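Local coordinates for probable adhesion protein (Pseudomonas aeruginosa PAO1, PDB 6R3Z) that binds a divalent metal ion, ferrous iron or manganese among them, and probably delivers it to a membrane transport system as a periplasmic solute-binding protein, at residues A[9-14]-A[18-23]; A[22-27]-A[128-133]; A[51-56]-A[72-77]; A[118-123]-A[151-156]. All coordinates share one frame; numbering follows the deposited sequence. Where two conformers were deposited one is given.

Contact 1: residues A[9-14]-A[18-23]; sequences IGITLH and SYVSNI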
# COMPACT_ATOMS: atom_id res chain seq x y z
N ILE A 9 3.07 -14.79 -13.69
CA ILE A 9 3.05 -14.38 -12.27
C ILE A 9 1.78 -13.62 -11.89
O ILE A 9 1.53 -12.52 -12.39
CB ILE A 9 4.29 -13.48 -12.00
CG1 ILE A 9 5.60 -14.12 -12.48
CG2 ILE A 9 4.37 -13.07 -10.50
CD1 ILE A 9 6.71 -13.03 -12.73
N GLY A 10 1.05 -14.15 -10.93
CA GLY A 10 -0.13 -13.48 -10.43
C GLY A 10 0.21 -12.47 -9.35
O GLY A 10 1.16 -12.67 -8.59
N ILE A 11 -0.52 -11.35 -9.33
CA ILE A 11 -0.40 -10.29 -8.34
C ILE A 11 -1.79 -9.97 -7.79
O ILE A 11 -2.79 -10.27 -8.46
CB ILE A 11 0.35 -9.03 -8.83
CG1 ILE A 11 -0.41 -8.30 -9.98
CG2 ILE A 11 1.81 -9.37 -9.19
CD1 ILE A 11 -1.50 -7.27 -9.49
N THR A 12 -1.86 -9.30 -6.63
CA THR A 12 -3.15 -9.06 -5.99
C THR A 12 -3.57 -7.60 -5.89
O THR A 12 -4.76 -7.30 -5.96
CB THR A 12 -3.18 -9.73 -4.60
OG1 THR A 12 -2.26 -9.05 -3.75
CG2 THR A 12 -2.83 -11.22 -4.64
N LEU A 13 -2.61 -6.71 -5.57
CA LEU A 13 -2.85 -5.28 -5.37
C LEU A 13 -1.95 -4.49 -6.32
O LEU A 13 -0.86 -4.96 -6.69
CB LEU A 13 -2.57 -4.87 -3.91
CG LEU A 13 -3.25 -5.72 -2.81
CD1 LEU A 13 -2.64 -5.45 -1.46
CD2 LEU A 13 -4.78 -5.46 -2.76
N HIS A 14 -2.39 -3.27 -6.69
CA HIS A 14 -1.67 -2.39 -7.62
C HIS A 14 -0.17 -2.25 -7.31
O HIS A 14 0.62 -2.40 -8.24
CB HIS A 14 -2.31 -1.00 -7.72
CG HIS A 14 -3.65 -1.01 -8.37
ND1 HIS A 14 -4.78 -1.48 -7.71
CD2 HIS A 14 -4.02 -0.58 -9.60
CE1 HIS A 14 -5.78 -1.31 -8.55
NE2 HIS A 14 -5.37 -0.81 -9.71
N SER A 18 3.23 -3.11 -9.82
CA SER A 18 4.39 -2.22 -10.06
C SER A 18 5.72 -2.88 -9.69
O SER A 18 6.66 -2.85 -10.49
CB SER A 18 4.21 -0.90 -9.32
OG SER A 18 3.21 -0.09 -9.94
N TYR A 19 5.77 -3.56 -8.52
CA TYR A 19 7.00 -4.23 -8.10
C TYR A 19 7.39 -5.30 -9.12
O TYR A 19 8.50 -5.27 -9.62
CB TYR A 19 6.85 -4.94 -6.74
CG TYR A 19 6.48 -4.13 -5.52
CD1 TYR A 19 6.56 -2.74 -5.51
CD2 TYR A 19 6.02 -4.76 -4.36
CE1 TYR A 19 6.20 -2.00 -4.37
CE2 TYR A 19 5.63 -4.04 -3.24
CZ TYR A 19 5.74 -2.66 -3.24
OH TYR A 19 5.33 -2.00 -2.10
N VAL A 20 6.47 -6.26 -9.41
CA VAL A 20 6.79 -7.40 -10.28
C VAL A 20 7.15 -6.93 -11.71
O VAL A 20 8.17 -7.39 -12.25
CB VAL A 20 5.67 -8.48 -10.23
CG1 VAL A 20 5.94 -9.60 -11.23
CG2 VAL A 20 5.54 -9.04 -8.80
N SER A 21 6.38 -5.99 -12.30
CA SER A 21 6.67 -5.47 -13.66
C SER A 21 8.09 -4.87 -13.73
O SER A 21 8.82 -5.13 -14.68
CB SER A 21 5.65 -4.41 -14.06
OG SER A 21 4.36 -4.99 -14.13
N ASN A 22 8.49 -4.09 -12.70
CA ASN A 22 9.83 -3.50 -12.68
C ASN A 22 10.93 -4.54 -12.49
O ASN A 22 12.00 -4.40 -13.07
CB ASN A 22 9.92 -2.38 -11.66
CG ASN A 22 9.42 -1.09 -12.27
OD1 ASN A 22 10.16 -0.42 -12.99
ND2 ASN A 22 8.15 -0.74 -12.01
N ILE A 23 10.64 -5.61 -11.73
CA ILE A 23 11.58 -6.71 -11.52
C ILE A 23 11.77 -7.54 -12.83
O ILE A 23 12.90 -7.85 -13.18
CB ILE A 23 11.16 -7.62 -10.35
CG1 ILE A 23 11.21 -6.87 -8.98
CG2 ILE A 23 12.03 -8.90 -10.30
CD1 ILE A 23 10.39 -7.53 -7.88
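Strand 9-11 runs into helix 14-24 through a short turn, and His14 and Ser18 are joined by a backbone bond of the first helical turn. Ser18 N donates to His14 O at 3.1 Å. The N-H points at the oxygen with an angle of 163°.

The side chains meet further along, where Val20 reaches back to the strand with both of its methyls. Val20 CG1 lies 3.8 Å from Ile9 CD1 and 3.9 Å from Ile9 CG2, so it touches both branches of that isoleucine. Val20 CG2 meets Ile11 CG2 at 3.8 Å. The two side chains of this second pair pass each other in opposite directions. Val20 CG1 stands opposite the backbone N (chi1 175°), and this turns one methyl to each isoleucine.

These segments open the beta-alpha-beta unit made of strand 8-11, helix 14-24 and strand 29-32. Ile9 and Ile11 point from the same face of the parallel sheet toward the helix. Gly10, between them, pairs through its backbone with Val58 and Val60 of the next strand.

Two polar side-chain atoms bond outside the two segments. His14 NE2 bonds to Gly254 O, and its ring stacks with Tyr256. The His14 side chain is about 11 Å from the bound nickel ion, which six other histidines hold. Ser18 OG bonds to Ser257 O. One turn on, Ser18 O takes two bonds from Asn22. Asn22 ND2 lies 3.0 Å from Ser18 O, and Asn22 N reaches that oxygen from the opposite face of its plane.

Contact 2: residues A[22-27]-A[128-133]; sequences NIVGDK and RELGKL. With EDO (1,2-ethanediol), chain C.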
# COMPACT_ATOMS: atom_id res chain seq x y z
N ASN A 22 8.49 -4.09 -12.70
CA ASN A 22 9.83 -3.50 -12.68
C ASN A 22 10.93 -4.54 -12.49
O ASN A 22 12.00 -4.40 -13.07
CB ASN A 22 9.92 -2.38 -11.66
CG ASN A 22 9.42 -1.09 -12.27
OD1 ASN A 22 10.16 -0.42 -12.99
ND2 ASN A 22 8.15 -0.74 -12.01
N ILE A 23 10.64 -5.61 -11.73
CA ILE A 23 11.58 -6.71 -11.52
C ILE A 23 11.77 -7.54 -12.83
O ILE A 23 12.90 -7.85 -13.18
CB ILE A 23 11.16 -7.62 -10.35
CG1 ILE A 23 11.21 -6.87 -8.98
CG2 ILE A 23 12.03 -8.90 -10.30
CD1 ILE A 23 10.39 -7.53 -7.88
N VAL A 24 10.68 -7.98 -13.46
CA VAL A 24 10.77 -8.91 -14.61
C VAL A 24 10.93 -8.24 -15.98
O VAL A 24 11.43 -8.89 -16.90
CB VAL A 24 9.56 -9.90 -14.63
CG1 VAL A 24 9.43 -10.62 -13.29
CG2 VAL A 24 8.25 -9.19 -15.01
N GLY A 25 10.42 -7.02 -16.12
CA GLY A 25 10.43 -6.34 -17.42
C GLY A 25 9.66 -7.18 -18.43
O GLY A 25 8.59 -7.72 -18.12
N ASP A 26 10.25 -7.40 -19.61
CA ASP A 26 9.59 -8.21 -20.63
C ASP A 26 9.96 -9.72 -20.55
O ASP A 26 9.61 -10.47 -21.46
CB ASP A 26 9.88 -7.63 -22.03
CG ASP A 26 11.36 -7.58 -22.41
OD1 ASP A 26 12.15 -8.41 -21.87
OD2 ASP A 26 11.72 -6.74 -23.26
N LYS A 27 10.64 -10.16 -19.47
CA LYS A 27 11.08 -11.57 -19.36
C LYS A 27 10.00 -12.52 -18.82
O LYS A 27 10.16 -13.74 -18.89
CB LYS A 27 12.37 -11.67 -18.55
CG LYS A 27 13.48 -10.80 -19.16
CD LYS A 27 14.84 -11.01 -18.55
CE LYS A 27 15.89 -10.23 -19.31
NZ LYS A 27 16.23 -10.87 -20.61
N ARG A 128 14.42 -12.35 -5.59
CA ARG A 128 15.18 -13.53 -5.16
C ARG A 128 14.34 -14.79 -5.41
O ARG A 128 14.85 -15.77 -5.97
CB ARG A 128 15.53 -13.42 -3.67
CG ARG A 128 16.25 -14.67 -3.13
CD ARG A 128 16.74 -14.48 -1.72
NE ARG A 128 17.83 -13.50 -1.67
CZ ARG A 128 18.64 -13.33 -0.64
NH1 ARG A 128 18.52 -14.08 0.45
NH2 ARG A 128 19.60 -12.41 -0.68
N GLU A 129 13.06 -14.76 -5.01
CA GLU A 129 12.16 -15.90 -5.14
C GLU A 129 11.81 -16.21 -6.60
O GLU A 129 11.79 -17.39 -6.98
CB GLU A 129 10.91 -15.74 -4.27
CG GLU A 129 11.21 -15.82 -2.77
CD GLU A 129 12.01 -17.05 -2.37
OE1 GLU A 129 11.56 -18.19 -2.66
OE2 GLU A 129 13.12 -16.88 -1.81
N LEU A 130 11.58 -15.17 -7.43
CA LEU A 130 11.31 -15.37 -8.85
C LEU A 130 12.54 -15.98 -9.53
O LEU A 130 12.40 -16.86 -10.37
CB LEU A 130 10.91 -14.06 -9.55
CG LEU A 130 9.52 -13.55 -9.22
CD1 LEU A 130 9.32 -12.15 -9.81
CD2 LEU A 130 8.42 -14.52 -9.74
N GLY A 131 13.73 -15.52 -9.12
CA GLY A 131 15.00 -16.04 -9.62
C GLY A 131 15.18 -17.53 -9.37
O GLY A 131 15.74 -18.24 -10.21
N LYS A 132 14.72 -18.01 -8.20
CA LYS A 132 14.79 -19.44 -7.85
C LYS A 132 13.85 -20.28 -8.73
O LYS A 132 14.19 -21.41 -9.10
CB LYS A 132 14.49 -19.67 -6.37
CG LYS A 132 15.55 -19.14 -5.42
CD LYS A 132 15.06 -19.26 -3.98
CE LYS A 132 16.03 -18.70 -2.98
NZ LYS A 132 15.45 -18.70 -1.61
N LEU A 133 12.70 -19.71 -9.10
CA LEU A 133 11.71 -20.36 -9.97
C LEU A 133 12.14 -20.33 -11.43
O LEU A 133 11.75 -21.21 -12.19
CB LEU A 133 10.33 -19.70 -9.81
CG LEU A 133 9.68 -19.79 -8.41
CD1 LEU A 133 8.49 -18.87 -8.32
CD2 LEU A 133 9.21 -21.23 -8.10
C1 EDO C . 7.60 -20.30 -3.67
O1 EDO C . 8.36 -20.04 -4.84
C2 EDO C . 8.38 -19.88 -2.40
O2 EDO C . 8.72 -18.49 -2.45
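Glu129 OE1 accepts a hydrogen bond of 2.9 Å from O2 of a 1,2-ethanediol molecule, probably taken up from the crystallisation liquor. The other carboxylate oxygen, Glu129 OE2, forms a salt bridge with Lys132 NZ at 3.0 Å. It uses the lone pair on the side of OE1. Both oxygens of this carboxylate are therefore engaged. The glutamate chain bends at chi2 (-51°), which sets the carboxylate beside Lys132 and the diol. Leu133 CD2 comes within 3.6 Å of O1 of the same diol. This polar group lies apart from the buried contact.

Between the segments the contact is wholly apolar. Leu130 points at helix 14-24 and touches it with one methyl, CD1. Leu130 CD1 is 3.8 Å from Val24 CG1 and 4.3 Å from Ile23 CG2. Val24 and Leu130 cross at about a right angle. Val24 CG1 lies beside its own backbone N (chi1 -54°), which leaves it facing the leucine.

Helix 14-24 belongs to the first beta-alpha-beta unit, and helix 116-133 packs against it near the C-terminal ends of both. Ile9 of strand 8-11 touches both Val24 and Leu130, so the helices and the sheet share one apolar cluster. Tyr141 of helix 138-160 also touches Ile23 and Val24.

Gly25 leaves the helical conformation with positive phi (59°), right after Val24. Lys27 N then bonds back to Val24 O at 3.0 Å. Asn144 ND2 bonds to Ile23 O.

Contact 3: residues A[51-56]-A[72-77]; sequences KRIGTL and RMIASS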
# COMPACT_ATOMS: atom_id res chain seq x y z
N LYS A 51 -10.76 -18.95 -12.19
CA LYS A 51 -10.39 -19.70 -13.39
C LYS A 51 -8.98 -19.31 -13.87
O LYS A 51 -8.21 -20.19 -14.24
CB LYS A 51 -11.42 -19.49 -14.52
CG LYS A 51 -11.19 -20.34 -15.77
CD LYS A 51 -11.38 -21.85 -15.55
CE LYS A 51 -11.07 -22.66 -16.78
NZ LYS A 51 -12.03 -22.41 -17.88
N ARG A 52 -8.66 -18.00 -13.82
CA ARG A 52 -7.38 -17.42 -14.27
C ARG A 52 -6.14 -17.99 -13.57
O ARG A 52 -5.08 -18.09 -14.20
CB ARG A 52 -7.40 -15.90 -14.11
CG ARG A 52 -7.97 -15.20 -15.32
CD ARG A 52 -7.36 -13.82 -15.50
NE ARG A 52 -7.91 -12.85 -14.55
CZ ARG A 52 -9.04 -12.17 -14.75
NH1 ARG A 52 -9.75 -12.34 -15.85
NH2 ARG A 52 -9.45 -11.30 -13.84
N ILE A 53 -6.28 -18.37 -12.29
CA ILE A 53 -5.19 -18.93 -11.48
C ILE A 53 -4.63 -20.22 -12.12
O ILE A 53 -3.41 -20.42 -12.10
CB ILE A 53 -5.62 -19.09 -10.00
CG1 ILE A 53 -5.83 -17.69 -9.37
CG2 ILE A 53 -4.60 -19.90 -9.18
CD1 ILE A 53 -6.56 -17.64 -8.06
N GLY A 54 -5.49 -21.02 -12.75
CA GLY A 54 -5.10 -22.23 -13.46
C GLY A 54 -4.09 -22.05 -14.58
O GLY A 54 -3.44 -23.01 -14.96
N THR A 55 -3.92 -20.80 -15.08
CA THR A 55 -2.97 -20.48 -16.16
C THR A 55 -1.63 -19.89 -15.62
O THR A 55 -0.73 -19.58 -16.41
CB THR A 55 -3.62 -19.56 -17.23
OG1 THR A 55 -3.71 -18.22 -16.72
CG2 THR A 55 -5.02 -20.05 -17.68
N LEU A 56 -1.51 -19.74 -14.30
CA LEU A 56 -0.34 -19.14 -13.65
C LEU A 56 0.69 -20.14 -13.16
O LEU A 56 0.36 -21.31 -12.95
CB LEU A 56 -0.77 -18.22 -12.48
CG LEU A 56 -1.86 -17.18 -12.75
CD1 LEU A 56 -2.19 -16.42 -11.49
CD2 LEU A 56 -1.46 -16.23 -13.84
N ARG A 72 -8.05 -17.59 -0.64
CA ARG A 72 -9.33 -18.28 -0.82
C ARG A 72 -9.51 -18.64 -2.31
O ARG A 72 -9.91 -19.76 -2.63
CB ARG A 72 -10.50 -17.43 -0.30
CG ARG A 72 -10.52 -17.27 1.22
CD ARG A 72 -11.79 -16.58 1.71
NE ARG A 72 -11.70 -15.11 1.64
CZ ARG A 72 -11.22 -14.33 2.61
NH1 ARG A 72 -11.18 -13.02 2.44
NH2 ARG A 72 -10.77 -14.86 3.74
N MET A 73 -9.15 -17.70 -3.21
CA MET A 73 -9.23 -17.91 -4.66
C MET A 73 -8.33 -19.08 -5.07
O MET A 73 -8.76 -19.92 -5.85
CB MET A 73 -8.82 -16.64 -5.43
CG MET A 73 -9.82 -15.50 -5.34
SD MET A 73 -9.09 -13.99 -6.03
CE MET A 73 -9.04 -14.39 -7.79
N ILE A 74 -7.07 -19.13 -4.54
CA ILE A 74 -6.11 -20.21 -4.84
C ILE A 74 -6.67 -21.57 -4.37
O ILE A 74 -6.59 -22.57 -5.11
CB ILE A 74 -4.72 -19.89 -4.22
CG1 ILE A 74 -4.07 -18.71 -4.99
CG2 ILE A 74 -3.79 -21.14 -4.22
CD1 ILE A 74 -2.89 -18.02 -4.27
N ALA A 75 -7.25 -21.60 -3.15
CA ALA A 75 -7.83 -22.82 -2.56
C ALA A 75 -8.98 -23.39 -3.40
O ALA A 75 -9.15 -24.62 -3.46
CB ALA A 75 -8.31 -22.51 -1.14
N SER A 76 -9.74 -22.50 -4.08
CA SER A 76 -10.90 -22.80 -4.93
C SER A 76 -10.54 -23.07 -6.40
O SER A 76 -11.41 -23.47 -7.18
CB SER A 76 -11.92 -21.67 -4.85
OG SER A 76 -12.39 -21.46 -3.53
N SER A 77 -9.27 -22.85 -6.78
CA SER A 77 -8.80 -22.99 -8.16
C SER A 77 -8.39 -24.41 -8.54
O SER A 77 -8.39 -25.30 -7.70
CB SER A 77 -7.64 -22.03 -8.40
OG SER A 77 -6.47 -22.57 -7.80
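Ile53 has by far the most surface buried here, and its two branches touch different parts of segment 72-77. CD1, at the end of the longer branch, sits against the helix. Ile53 CD1 lies 3.6 Å from Met73 CB and 4.1 Å from Ile74 CG1. The side chains of Ile53 and Met73 cross at about a right angle. Met73 bends at chi3 (70°), which brings Met73 CE back to 4.1 Å from Ile53 CD1.

The shorter branch, Ile53 CG2, meets Ser77 just past the helix. Ile53 CG2 is 3.5 Å from Ser77 OG and 3.8 Å from Ser77 CB. The serine hydroxyl is occupied on its own side: Ser77 OG donates to Ile74 O at 2.7 Å, tilted 21° from the carbonyl plane. Ser77 N also bonds to that oxygen, so two donors from one residue hold Ile74 O. Ser77 OG has a further bond with Lys79 N.

On the other segment, Ile53 to Leu56 forms a type I beta turn. Thr55 OG1 and Thr55 N both donate to Arg52 O, with Thr55 OG1 in the carbonyl plane and 2.9 Å from Arg52 O.

The contact joins the ends of helices 47-53 and 68-76, which come before and after strand 58-61 along the chain. It lies away from the metal site. Arg52 O and Ile74 O are satisfied within their own segments. With no hydrogen bond across, the fit depends on the shape of Ile53 and probably has little directional preference.

Contact 4: residues A[118-123]-A[151-156]; sequences ASITQV and RLRALR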
# COMPACT_ATOMS: atom_id res chain seq x y z
N ALA A 118 10.05 -0.58 3.30
CA ALA A 118 9.41 -1.90 3.24
C ALA A 118 9.20 -2.33 1.75
O ALA A 118 9.32 -3.51 1.46
CB ALA A 118 8.08 -1.92 3.99
N SER A 119 8.91 -1.39 0.83
CA SER A 119 8.75 -1.70 -0.61
C SER A 119 10.07 -2.25 -1.17
O SER A 119 10.06 -3.24 -1.88
CB SER A 119 8.34 -0.46 -1.41
OG SER A 119 6.97 -0.19 -1.19
N ILE A 120 11.21 -1.63 -0.80
CA ILE A 120 12.53 -2.09 -1.25
C ILE A 120 12.74 -3.55 -0.78
O ILE A 120 13.16 -4.40 -1.57
CB ILE A 120 13.64 -1.12 -0.79
CG1 ILE A 120 13.50 0.24 -1.56
CG2 ILE A 120 15.04 -1.75 -0.96
CD1 ILE A 120 14.30 1.43 -1.00
N THR A 121 12.44 -3.83 0.51
CA THR A 121 12.59 -5.17 1.10
C THR A 121 11.71 -6.19 0.34
O THR A 121 12.18 -7.27 -0.00
CB THR A 121 12.37 -5.14 2.63
OG1 THR A 121 13.33 -4.25 3.25
CG2 THR A 121 12.49 -6.54 3.26
N GLN A 122 10.45 -5.82 0.07
CA GLN A 122 9.52 -6.70 -0.67
C GLN A 122 10.02 -6.94 -2.10
O GLN A 122 10.01 -8.09 -2.55
CB GLN A 122 8.10 -6.11 -0.67
CG GLN A 122 7.50 -6.10 0.72
CD GLN A 122 6.14 -5.49 0.73
OE1 GLN A 122 5.16 -6.17 0.43
NE2 GLN A 122 6.04 -4.22 1.09
N VAL A 123 10.49 -5.88 -2.77
CA VAL A 123 11.01 -5.97 -4.15
C VAL A 123 12.19 -6.95 -4.18
O VAL A 123 12.21 -7.85 -5.04
CB VAL A 123 11.36 -4.56 -4.71
CG1 VAL A 123 12.31 -4.65 -5.91
CG2 VAL A 123 10.08 -3.81 -5.09
N ARG A 151 15.61 3.95 -7.71
CA ARG A 151 14.57 4.93 -8.08
C ARG A 151 13.70 5.26 -6.87
O ARG A 151 13.38 6.43 -6.66
CB ARG A 151 13.71 4.45 -9.28
CG ARG A 151 14.47 4.50 -10.62
CD ARG A 151 13.57 4.85 -11.81
NE ARG A 151 12.31 4.11 -11.88
CZ ARG A 151 12.16 2.87 -12.33
NH1 ARG A 151 13.23 2.17 -12.72
NH2 ARG A 151 10.96 2.31 -12.39
N LEU A 152 13.35 4.26 -6.06
CA LEU A 152 12.50 4.48 -4.87
C LEU A 152 13.23 5.37 -3.83
O LEU A 152 12.60 6.27 -3.26
CB LEU A 152 11.97 3.17 -4.26
CG LEU A 152 11.10 2.28 -5.18
CD1 LEU A 152 10.68 0.98 -4.48
CD2 LEU A 152 9.88 3.04 -5.75
N ARG A 153 14.53 5.12 -3.61
CA ARG A 153 15.34 5.93 -2.69
C ARG A 153 15.40 7.39 -3.19
O ARG A 153 15.27 8.32 -2.39
CB ARG A 153 16.75 5.35 -2.52
CG ARG A 153 16.79 4.09 -1.67
CD ARG A 153 18.22 3.71 -1.28
NE ARG A 153 19.02 3.33 -2.44
CZ ARG A 153 19.13 2.10 -2.92
NH1 ARG A 153 19.88 1.86 -3.99
NH2 ARG A 153 18.51 1.09 -2.33
N ALA A 154 15.56 7.57 -4.51
CA ALA A 154 15.65 8.89 -5.15
C ALA A 154 14.33 9.67 -5.01
O ALA A 154 14.36 10.86 -4.72
CB ALA A 154 16.05 8.75 -6.62
N LEU A 155 13.19 8.98 -5.18
CA LEU A 155 11.85 9.51 -5.02
C LEU A 155 11.73 10.06 -3.58
O LEU A 155 11.22 11.17 -3.38
CB LEU A 155 10.91 8.30 -5.20
CG LEU A 155 9.43 8.47 -5.25
CD1 LEU A 155 8.84 7.26 -5.96
CD2 LEU A 155 8.83 8.54 -3.84
N ARG A 156 12.20 9.28 -2.59
CA ARG A 156 12.11 9.66 -1.18
C ARG A 156 13.02 10.87 -0.90
O ARG A 156 12.58 11.84 -0.27
CB ARG A 156 12.45 8.47 -0.27
CG ARG A 156 12.32 8.81 1.21
CD ARG A 156 12.54 7.61 2.10
NE ARG A 156 12.46 8.00 3.51
CZ ARG A 156 13.48 8.43 4.23
NH1 ARG A 156 14.70 8.52 3.69
NH2 ARG A 156 13.31 8.76 5.51
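Leu152 packs against Ser119 and Ile120 in the buried part of this contact between two antiparallel helices. The axes of segments 118-123 and 151-156 approach to 10.7 Å, with 175° between their directions. Ile120 and Leu152 have the nearest CA atoms, and their side chains slide past each other in opposite directions. Leu152 CD1 lies 4.1 Å from both Ile120 CG1 and Ser119 CB, so one methyl rests between two neighbouring residues of the other helix. Only the carbon of the Ser119 side chain takes part. Ser119 OG bonds with Tyr19 OH and Tyr261 OH.

The outer side is exposed and less ordered, although one carbon pair there is nearer. Ile120 CD1 meets the aliphatic part of Arg153, 3.7 Å from Arg153 CG. The two side chains cross at about a right angle. Arg153 was deposited in two conformers, so the position of its guanidinium is doubtful. No hydrogen bond links the two segments.

Helices 116-133 and 138-160 form an antiparallel hairpin. The long helix 138-160 joins the two halves of the chain, consistent with the linking helix of this solute-binding family. Ile120 also touches Ala149, and Val123 touches Ala145 and Tyr148, all on helix 138-160. Arg151 NH2 forms a salt bridge with Glu262 OE2 and a hydrogen bond with Asn22 OD1. Val123 packs on Tyr19 and Ile23 of helix 14-24. Leu152 touches Tyr261 of helix 260-277, so the antiparallel pair is covered by helices from the first part of the chain and from its end.

Contacts 1 and 2 are neighbours, with centres 10 Å apart, and share Asn22 and Ile23 on helix 14-24. Contact 4 uses the same helix 116-133 as contact 2, about 17 Å away between centres. It also touches contact 1, where Tyr19 meets Ser119. Contact 3 is about 30 Å from contact 4 between centres, but Leu56 packs on Gly10 of contact 1. Along the chain contacts 1, 3 and 4 follow in series. Contact 2 spans residues 22 to 133, so contact 3 falls within its span, and its segments alternate with those of contact 4. Contact 1 joins the sheet to helix 14-24; the others join helices around that half. The metal is held by histidines from both halves.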